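Long-range contacts in dioxygenase (Pseudomonas brassicacearum, PDB 5V2D), which probably cleaves the central double bond of lignin-derived stilbenes with dioxygen at a histidine-bound iron, as a member of the carotenoid cleavage dioxygenase family: residues A[188-193]-A[239-244]; A[34-39]-A[406-411]; A[295-300]-A[361-366]. All blocks are in the same frame, centred on the assembly; numbering follows the deposited sequence.

Interaction 1: residues A[188-193]-A[239-244]; sequences HPKLDP and HDFAAT. With FE (Fe (III) ion), chain E.
The imidazole of His188 has the carboxylate of Asp240 stacked on one face, with the two planes 21° apart and Asp240 CG 3.6 Å from His188 CG. At its far edge the same ring meets a second one: the edge of His188 is turned toward the face of His239 in an offset edge-to-face pair, planes at 79°, so that His188 CD2 sits over the His239 ring near its rim. The two NE2 atoms come within 3.0 Å of each other, yet the link between them is the iron, which each holds at 2.1 Å. Histidine suits both places because its ring offers NE2 to the metal; in His239 the ring is also held at ND1, by a hydrogen bond to the second-shell residue Glu156.

His304 and His495 complete the four-histidine iron site of this family, set on the axis of a seven-bladed beta-propeller, and a water lies 2.1 Å from the metal. Segments 188-193 and 239-244 each lead from an iron ligand into the innermost strand of a blade, 190-191 and 242-243.

Lys190 NZ forms a salt bridge with Asp240 OD1 at 2.7 Å, approaching on the syn lone pair. The long lysine chain lets a partly exposed strand residue bring its charge to the buried aspartate. The backbone N of Phe241 donates to the same oxygen from the anti side, so two donors grip it and fix the carboxylate over His188. The lysine chain bends at chi2 (-66°), which carries its ammonium back to the aspartate while CG passes Phe241 CE1. Phe241 turns its ring edge to His188 O, with CE1 3.2 Å from that oxygen.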
loop_
_atom_site.group_PDB
_atom_site.type_symbol
_atom_site.label_atom_id
_atom_site.label_comp_id
_atom_site.label_asym_id
_atom_site.label_seq_id
_atom_site.Cartn_x
_atom_site.Cartn_y
_atom_site.Cartn_z
ATOM N N HIS A 188 0.805 -7.021 0.036
ATOM C CA HIS A 188 1.924 -6.683 -0.823
ATOM C C HIS A 188 2.515 -7.876 -1.594
ATOM O O HIS A 188 3.720 -8.084 -1.541
ATOM C CB HIS A 188 2.985 -5.937 -0.049
ATOM C CG HIS A 188 2.637 -4.498 0.096
ATOM N ND1 HIS A 188 2.658 -3.676 -1.001
ATOM C CD2 HIS A 188 2.224 -3.746 1.140
ATOM C CE1 HIS A 188 2.239 -2.464 -0.628
ATOM N NE2 HIS A 188 2.015 -2.471 0.669
ATOM N N PRO A 189 1.673 -8.632 -2.300
ATOM C CA PRO A 189 2.206 -9.646 -3.159
ATOM C C PRO A 189 2.927 -9.008 -4.321
ATOM O O PRO A 189 2.686 -7.789 -4.605
ATOM C CB PRO A 189 0.952 -10.361 -3.647
ATOM C CG PRO A 189 -0.088 -9.297 -3.748
ATOM C CD PRO A 189 0.230 -8.413 -2.527
ATOM N N LYS A 190 3.805 -9.764 -4.959
ATOM C CA LYS A 190 4.520 -9.276 -6.158
ATOM C C LYS A 190 4.235 -10.227 -7.305
ATOM O O LYS A 190 4.031 -11.417 -7.080
ATOM C CB LYS A 190 6.011 -9.345 -5.933
ATOM C CG LYS A 190 6.619 -8.834 -4.654
ATOM C CD LYS A 190 6.444 -7.387 -4.535
ATOM C CE LYS A 190 7.060 -6.951 -3.204
ATOM N NZ LYS A 190 6.379 -5.725 -2.753
ATOM N N LEU A 191 4.270 -9.722 -8.515
ATOM C CA LEU A 191 4.287 -10.579 -9.755
ATOM C C LEU A 191 5.689 -10.743 -10.282
ATOM O O LEU A 191 6.446 -9.766 -10.533
ATOM C CB LEU A 191 3.504 -9.928 -10.876
ATOM C CG LEU A 191 2.027 -9.793 -10.611
ATOM C CD1 LEU A 191 1.452 -8.991 -11.821
ATOM C CD2 LEU A 191 1.369 -11.191 -10.398
ATOM N N ASP A 192 6.077 -11.977 -10.413
ATOM C CA ASP A 192 7.409 -12.319 -10.937
ATOM C C ASP A 192 7.378 -12.015 -12.434
ATOM O O ASP A 192 6.565 -12.542 -13.144
ATOM C CB ASP A 192 7.693 -13.811 -10.747
ATOM C CG ASP A 192 9.108 -14.201 -11.225
ATOM O OD1 ASP A 192 9.429 -14.154 -12.372
ATOM O OD2 ASP A 192 9.993 -14.396 -10.470
ATOM N N PRO A 193 8.253 -11.148 -12.904
ATOM C CA PRO A 193 8.132 -10.779 -14.286
ATOM C C PRO A 193 8.564 -11.891 -15.252
ATOM O O PRO A 193 8.198 -11.822 -16.386
ATOM C CB PRO A 193 9.022 -9.570 -14.441
ATOM C CG PRO A 193 10.069 -9.779 -13.427
ATOM C CD PRO A 193 9.341 -10.428 -12.236
ATOM N N HIS A 239 4.557 -5.806 6.804
ATOM C CA HIS A 239 3.635 -5.131 5.875
ATOM C C HIS A 239 3.955 -5.491 4.416
ATOM O O HIS A 239 3.070 -5.828 3.621
ATOM C CB HIS A 239 3.574 -3.612 6.137
ATOM C CG HIS A 239 2.637 -2.891 5.204
ATOM N ND1 HIS A 239 1.280 -3.151 5.179
ATOM C CD2 HIS A 239 2.890 -2.043 4.174
ATOM C CE1 HIS A 239 0.716 -2.404 4.246
ATOM N NE2 HIS A 239 1.675 -1.747 3.612
ATOM N N ASP A 240 5.229 -5.303 4.047
ATOM C CA ASP A 240 5.704 -5.507 2.687
ATOM C C ASP A 240 6.805 -6.545 2.771
ATOM O O ASP A 240 7.215 -6.931 3.849
ATOM C CB ASP A 240 6.169 -4.150 2.131
ATOM C CG ASP A 240 6.203 -4.079 0.591
ATOM O OD1 ASP A 240 6.175 -5.152 -0.084
ATOM O OD2 ASP A 240 6.331 -2.923 0.062
ATOM N N PHE A 241 7.267 -7.037 1.650
ATOM C CA PHE A 241 8.392 -7.979 1.627
ATOM C C PHE A 241 9.170 -7.793 0.348
ATOM O O PHE A 241 8.900 -6.897 -0.383
ATOM C CB PHE A 241 7.922 -9.434 1.872
ATOM C CG PHE A 241 7.436 -10.169 0.669
ATOM C CD1 PHE A 241 6.484 -9.663 -0.138
ATOM C CD2 PHE A 241 7.937 -11.426 0.375
ATOM C CE1 PHE A 241 5.973 -10.402 -1.217
ATOM C CE2 PHE A 241 7.466 -12.170 -0.732
ATOM C CZ PHE A 241 6.499 -11.651 -1.524
ATOM N N ALA A 242 10.224 -8.571 0.187
ATOM C CA ALA A 242 11.060 -8.477 -1.000
ATOM C C ALA A 242 11.256 -9.885 -1.531
ATOM O O ALA A 242 11.478 -10.844 -0.766
ATOM C CB ALA A 242 12.377 -7.892 -0.630
ATOM N N ALA A 243 11.114 -10.014 -2.830
ATOM C CA ALA A 243 11.333 -11.292 -3.495
ATOM C C ALA A 243 12.358 -11.078 -4.597
ATOM O O ALA A 243 12.348 -10.041 -5.282
ATOM C CB ALA A 243 10.030 -11.870 -4.038
ATOM N N THR A 244 13.371 -11.918 -4.613
ATOM C CA THR A 244 14.413 -11.814 -5.609
ATOM C C THR A 244 14.362 -13.084 -6.429
ATOM O O THR A 244 13.489 -13.923 -6.237
ATOM C CB THR A 244 15.812 -11.539 -4.996
ATOM O OG1 THR A 244 16.314 -12.694 -4.348
ATOM C CG2 THR A 244 15.775 -10.422 -3.957
HETATM FE FE FE E . 1.474 -0.756 1.805
HETATM O O HOH W 1 0.338 0.627 2.832
#

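Interaction 2: residues A[34-39]-A[406-411]; sequences ALYKPS and IPFQFF
The carbonyl oxygen of Phe408 receives the phenol of Tyr36 in a hydrogen bond of 2.7 Å between Tyr36 OH and Phe408 O. The acceptor belongs to a type II beta turn, Pro407 to Phe410, in the long loop joining strands 387-392 and 413-418 of one propeller blade; the donor ends the short helix 33-36 near the start of the chain. The hydroxyl stands above the carbonyl plane, 59° out of it. Tyrosine suits the site because its rigid ring reaches from the helix to the turn and ends in a hydroxyl.

With its CG beside the backbone N (chi1 -59°), the Tyr36 ring extends toward the turn, and its edge meets Pro407, where CE2 is 4.1 Å from Pro407 CB. Phe80 packs against Tyr36 edge-to-face from outside the two segments. Leu35, one residue earlier, sets CD2 against Pro407 CG at 3.7 Å, an apolar contact suited to the compact proline ring. A phenylalanine in place of Tyr36 would probably keep this edge packing but leave the Phe408 carbonyl without its helix-side donor and the turn less firmly placed. Gln409 sets its amide nearly coplanar with the Tyr36 ring, the planes 13° apart, and OE1 comes to the ring's edge, 3.1 Å from Tyr36 OH.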
loop_
_atom_site.group_PDB
_atom_site.type_symbol
_atom_site.label_atom_id
_atom_site.label_comp_id
_atom_site.label_asym_id
_atom_site.label_seq_id
_atom_site.Cartn_x
_atom_site.Cartn_y
_atom_site.Cartn_z
ATOM N N ALA A 34 -9.363 17.839 1.844
ATOM C CA ALA A 34 -9.497 17.228 0.527
ATOM C C ALA A 34 -9.039 15.785 0.516
ATOM O O ALA A 34 -9.635 14.954 -0.154
ATOM C CB ALA A 34 -8.683 18.009 -0.484
ATOM N N LEU A 35 -8.023 15.466 1.253
ATOM C CA LEU A 35 -7.506 14.093 1.240
ATOM C C LEU A 35 -8.464 13.094 2.005
ATOM O O LEU A 35 -8.630 11.975 1.532
ATOM C CB LEU A 35 -6.147 14.034 1.863
ATOM C CG LEU A 35 -4.997 14.038 0.848
ATOM C CD1 LEU A 35 -5.130 14.975 -0.271
ATOM C CD2 LEU A 35 -3.637 14.005 1.448
ATOM N N TYR A 36 -8.991 13.492 3.147
ATOM C CA TYR A 36 -9.625 12.526 4.053
ATOM C C TYR A 36 -11.104 12.679 4.307
ATOM O O TYR A 36 -11.720 11.821 4.926
ATOM C CB TYR A 36 -8.823 12.392 5.385
ATOM C CG TYR A 36 -7.401 11.953 5.110
ATOM C CD1 TYR A 36 -7.123 10.652 4.630
ATOM C CD2 TYR A 36 -6.320 12.825 5.273
ATOM C CE1 TYR A 36 -5.868 10.253 4.319
ATOM C CE2 TYR A 36 -5.020 12.402 4.967
ATOM C CZ TYR A 36 -4.814 11.141 4.447
ATOM O OH TYR A 36 -3.567 10.706 4.130
ATOM N N LYS A 37 -11.733 13.708 3.755
ATOM C CA LYS A 37 -13.126 13.769 3.852
ATOM C C LYS A 37 -13.719 12.536 3.143
ATOM O O LYS A 37 -13.253 12.128 2.081
ATOM C CB LYS A 37 -13.641 15.045 3.228
ATOM C CG LYS A 37 -15.099 15.294 3.296
ATOM C CD LYS A 37 -15.454 16.622 2.539
ATOM C CE LYS A 37 -14.743 17.879 3.067
ATOM N NZ LYS A 37 -14.927 18.980 2.064
ATOM N N PRO A 38 -14.759 11.965 3.720
ATOM C CA PRO A 38 -15.359 10.743 3.084
ATOM C C PRO A 38 -15.920 11.079 1.728
ATOM O O PRO A 38 -16.342 12.215 1.506
ATOM C CB PRO A 38 -16.539 10.450 4.031
ATOM C CG PRO A 38 -16.034 11.008 5.403
ATOM C CD PRO A 38 -15.470 12.340 4.968
ATOM N N SER A 39 -15.876 10.133 0.811
ATOM C CA SER A 39 -16.470 10.330 -0.542
ATOM C C SER A 39 -17.691 9.437 -0.678
ATOM O O SER A 39 -18.812 9.918 -0.748
ATOM C CB SER A 39 -15.435 9.997 -1.618
ATOM O OG SER A 39 -16.005 9.828 -2.872
ATOM N N ILE A 406 -1.528 20.770 6.925
ATOM C CA ILE A 406 -0.798 19.837 6.085
ATOM C C ILE A 406 -1.220 18.442 6.448
ATOM O O ILE A 406 -1.062 18.036 7.565
ATOM C CB ILE A 406 0.743 20.002 6.208
ATOM C CG1 ILE A 406 1.184 21.445 5.876
ATOM C CG2 ILE A 406 1.454 18.929 5.341
ATOM C CD1 ILE A 406 2.524 21.839 6.531
ATOM N N PRO A 407 -1.747 17.689 5.482
ATOM C CA PRO A 407 -2.337 16.413 5.905
ATOM C C PRO A 407 -1.313 15.347 6.059
ATOM O O PRO A 407 -0.223 15.472 5.542
ATOM C CB PRO A 407 -3.363 16.119 4.799
ATOM C CG PRO A 407 -2.908 16.897 3.631
ATOM C CD PRO A 407 -2.146 18.081 4.121
ATOM N N PHE A 408 -1.692 14.285 6.721
ATOM C CA PHE A 408 -0.985 13.012 6.708
ATOM C C PHE A 408 -0.832 12.497 5.231
ATOM O O PHE A 408 -1.721 12.602 4.402
ATOM C CB PHE A 408 -1.823 12.007 7.553
ATOM C CG PHE A 408 -1.237 10.619 7.682
ATOM C CD1 PHE A 408 -1.988 9.479 7.287
ATOM C CD2 PHE A 408 0.011 10.416 8.271
ATOM C CE1 PHE A 408 -1.477 8.168 7.441
ATOM C CE2 PHE A 408 0.520 9.114 8.414
ATOM C CZ PHE A 408 -0.223 7.987 8.017
ATOM N N GLN A 409 0.303 11.888 4.951
ATOM C CA GLN A 409 0.698 11.360 3.621
ATOM C C GLN A 409 0.597 12.497 2.505
ATOM O O GLN A 409 0.139 12.259 1.394
ATOM C CB GLN A 409 -0.131 10.119 3.276
ATOM C CG GLN A 409 0.204 8.803 4.062
ATOM C CD GLN A 409 -0.846 7.682 3.798
ATOM O OE1 GLN A 409 -2.065 8.006 3.746
ATOM N NE2 GLN A 409 -0.420 6.394 3.516
ATOM N N PHE A 410 1.008 13.716 2.829
ATOM C CA PHE A 410 1.150 14.786 1.883
ATOM C C PHE A 410 2.485 14.696 1.095
ATOM O O PHE A 410 3.551 14.752 1.699
ATOM C CB PHE A 410 1.068 16.162 2.603
ATOM C CG PHE A 410 1.135 17.339 1.675
ATOM C CD1 PHE A 410 2.307 18.011 1.493
ATOM C CD2 PHE A 410 0.048 17.784 1.026
ATOM C CE1 PHE A 410 2.367 19.145 0.647
ATOM C CE2 PHE A 410 0.103 18.860 0.179
ATOM C CZ PHE A 410 1.314 19.548 -0.010
ATOM N N PHE A 411 2.420 14.570 -0.240
ATOM C CA PHE A 411 3.615 14.437 -1.044
ATOM C C PHE A 411 3.489 15.437 -2.181
ATOM O O PHE A 411 2.582 15.328 -2.984
ATOM C CB PHE A 411 3.832 13.048 -1.556
ATOM C CG PHE A 411 3.961 12.028 -0.489
ATOM C CD1 PHE A 411 5.189 11.829 0.127
ATOM C CD2 PHE A 411 2.888 11.231 -0.124
ATOM C CE1 PHE A 411 5.373 10.821 1.069
ATOM C CE2 PHE A 411 3.031 10.283 0.867
ATOM C CZ PHE A 411 4.266 10.051 1.482
#

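Interaction 3: residues A[295-300]-A[361-366]; sequences KGPMDG and VEPQPL
Val361, Pro297 and Lys295 give up most of the surface buried here, and the backbone does the joining. Val361 N donates to Lys295 O at 2.8 Å in a fairly straight bond, N-H...O 158°, with the donor tilted 30° from the carbonyl plane. Beside it Val361 CG2, set between the backbone N and the carbonyl carbon, packs on the same oxygen, 3.4 Å from Lys295 O. A beta-branched valine can thus flank the bond its own N-H makes, while its side chain also touches Trp350 of strand 345-353.

Lys295 contributes chiefly through its main chain: its aliphatic arm leads off from Val361 toward a weak, long ion pair with Asp359. A CA-H...O contact of 3.4 Å joins Gly296 CA to Val361 O; glycine suits the place because a CB in this conformation would run into CD of the following Pro297. Pro297 CD also lies 3.6 Å from Val361 O, and the two proline rings point their CD corners at each other, 4.1 Å between Pro297 CD and Pro363 CD. Prolines pack well here, being rigid and apolar.

Strand 292-298 is the outermost of its blade and 364-365 that of the next, so the contact joins the rims of adjacent blades of a beta-propeller.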
loop_
_atom_site.group_PDB
_atom_site.type_symbol
_atom_site.label_atom_id
_atom_site.label_comp_id
_atom_site.label_asym_id
_atom_site.label_seq_id
_atom_site.Cartn_x
_atom_site.Cartn_y
_atom_site.Cartn_z
ATOM N N LYS A 295 19.638 -8.448 11.895
ATOM C CA LYS A 295 19.164 -7.395 12.761
ATOM C C LYS A 295 19.677 -6.050 12.361
ATOM O O LYS A 295 20.882 -5.845 12.262
ATOM C CB LYS A 295 19.697 -7.603 14.175
ATOM C CG LYS A 295 19.107 -8.794 14.865
ATOM C CD LYS A 295 19.911 -9.041 16.155
ATOM C CE LYS A 295 19.055 -9.597 17.300
ATOM N NZ LYS A 295 20.005 -10.456 18.018
ATOM N N GLY A 296 18.778 -5.076 12.309
ATOM C CA GLY A 296 19.095 -3.698 12.016
ATOM C C GLY A 296 18.900 -2.845 13.274
ATOM O O GLY A 296 18.631 -3.353 14.339
ATOM N N PRO A 297 19.073 -1.542 13.156
ATOM C CA PRO A 297 18.903 -0.637 14.265
ATOM C C PRO A 297 17.564 -0.658 14.961
ATOM O O PRO A 297 16.494 -0.942 14.369
ATOM C CB PRO A 297 19.081 0.754 13.616
ATOM C CG PRO A 297 19.951 0.503 12.418
ATOM C CD PRO A 297 19.538 -0.846 11.938
ATOM N N MET A 298 17.609 -0.258 16.227
ATOM C CA MET A 298 16.405 -0.072 17.002
ATOM C C MET A 298 15.788 1.261 16.680
ATOM O O MET A 298 16.426 2.148 16.129
ATOM C CB MET A 298 16.705 -0.114 18.498
ATOM C CG MET A 298 17.355 -1.420 18.935
ATOM S SD MET A 298 17.732 -1.457 20.723
ATOM C CE MET A 298 18.270 0.224 21.124
ATOM N N ASP A 299 14.508 1.363 17.015
ATOM C CA ASP A 299 13.739 2.604 16.888
ATOM C C ASP A 299 13.729 3.176 15.458
ATOM O O ASP A 299 13.815 4.387 15.228
ATOM C CB ASP A 299 14.195 3.667 17.911
ATOM C CG ASP A 299 13.103 4.653 18.248
ATOM O OD1 ASP A 299 11.866 4.380 18.050
ATOM O OD2 ASP A 299 13.492 5.743 18.696
ATOM N N GLY A 300 13.627 2.254 14.507
ATOM C CA GLY A 300 13.516 2.558 13.116
ATOM C C GLY A 300 12.465 1.640 12.506
ATOM O O GLY A 300 12.185 0.598 13.061
ATOM N N VAL A 361 23.134 -5.442 10.594
ATOM C CA VAL A 361 23.153 -4.720 9.309
ATOM C C VAL A 361 22.813 -3.292 9.584
ATOM O O VAL A 361 21.993 -2.956 10.480
ATOM C CB VAL A 361 22.143 -5.296 8.258
ATOM C CG1 VAL A 361 22.583 -6.672 7.786
ATOM C CG2 VAL A 361 20.750 -5.482 8.847
ATOM N N GLU A 362 23.451 -2.439 8.803
ATOM C CA GLU A 362 23.121 -1.064 8.743
ATOM C C GLU A 362 22.686 -0.682 7.318
ATOM O O GLU A 362 23.323 -1.065 6.362
ATOM C CB GLU A 362 24.268 -0.235 9.279
ATOM C CG GLU A 362 24.018 -0.097 10.790
ATOM C CD GLU A 362 25.135 0.546 11.562
ATOM O OE1 GLU A 362 25.770 1.518 11.074
ATOM O OE2 GLU A 362 25.361 0.062 12.686
ATOM N N PRO A 363 21.616 0.107 7.237
ATOM C CA PRO A 363 21.140 0.513 5.935
ATOM C C PRO A 363 21.995 1.687 5.405
ATOM O O PRO A 363 22.515 2.449 6.200
ATOM C CB PRO A 363 19.694 0.974 6.268
ATOM C CG PRO A 363 19.790 1.525 7.672
ATOM C CD PRO A 363 20.745 0.604 8.350
ATOM N N GLN A 364 22.162 1.778 4.100
ATOM C CA GLN A 364 22.977 2.804 3.429
ATOM C C GLN A 364 22.084 3.691 2.604
ATOM O O GLN A 364 21.244 3.191 1.867
ATOM C CB GLN A 364 24.088 2.157 2.552
ATOM C CG GLN A 364 25.024 1.209 3.360
ATOM C CD GLN A 364 25.691 1.902 4.601
ATOM O OE1 GLN A 364 26.186 3.022 4.502
ATOM N NE2 GLN A 364 25.655 1.246 5.769
ATOM N N PRO A 365 22.275 4.992 2.695
ATOM C CA PRO A 365 21.349 5.884 2.005
ATOM C C PRO A 365 21.492 5.894 0.514
ATOM O O PRO A 365 22.576 5.822 -0.014
ATOM C CB PRO A 365 21.659 7.293 2.596
ATOM C CG PRO A 365 22.997 7.204 3.233
ATOM C CD PRO A 365 23.263 5.723 3.528
ATOM N N LEU A 366 20.364 5.946 -0.172
ATOM C CA LEU A 366 20.309 6.121 -1.586
ATOM C C LEU A 366 19.741 7.492 -1.961
ATOM O O LEU A 366 19.828 7.876 -3.114
ATOM C CB LEU A 366 19.407 5.043 -2.166
ATOM C CG LEU A 366 19.776 3.606 -1.993
ATOM C CD1 LEU A 366 18.722 2.676 -2.580
ATOM C CD2 LEU A 366 21.125 3.351 -2.726
#

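In the fold
All three contacts belong to one seven-bladed propeller with the iron on its axis. Interaction 1 holds two of the four iron ligands and lies at the innermost strands of two neighbouring blades. Interaction 3 shares a sheet with it, for 242-243 and 292-298 are the two edges of one four-stranded blade; their centres are 20 Å apart, so this blade runs from the metal to the surface. Interaction 2 lies on the opposite side of the chain's centre from interaction 1, with centres 27 Å apart, but the Gln409 side chain comes to about 8 Å from the iron. In sequence, interactions 1 and 3 follow in series, both nested in the loop that interaction 2 closes.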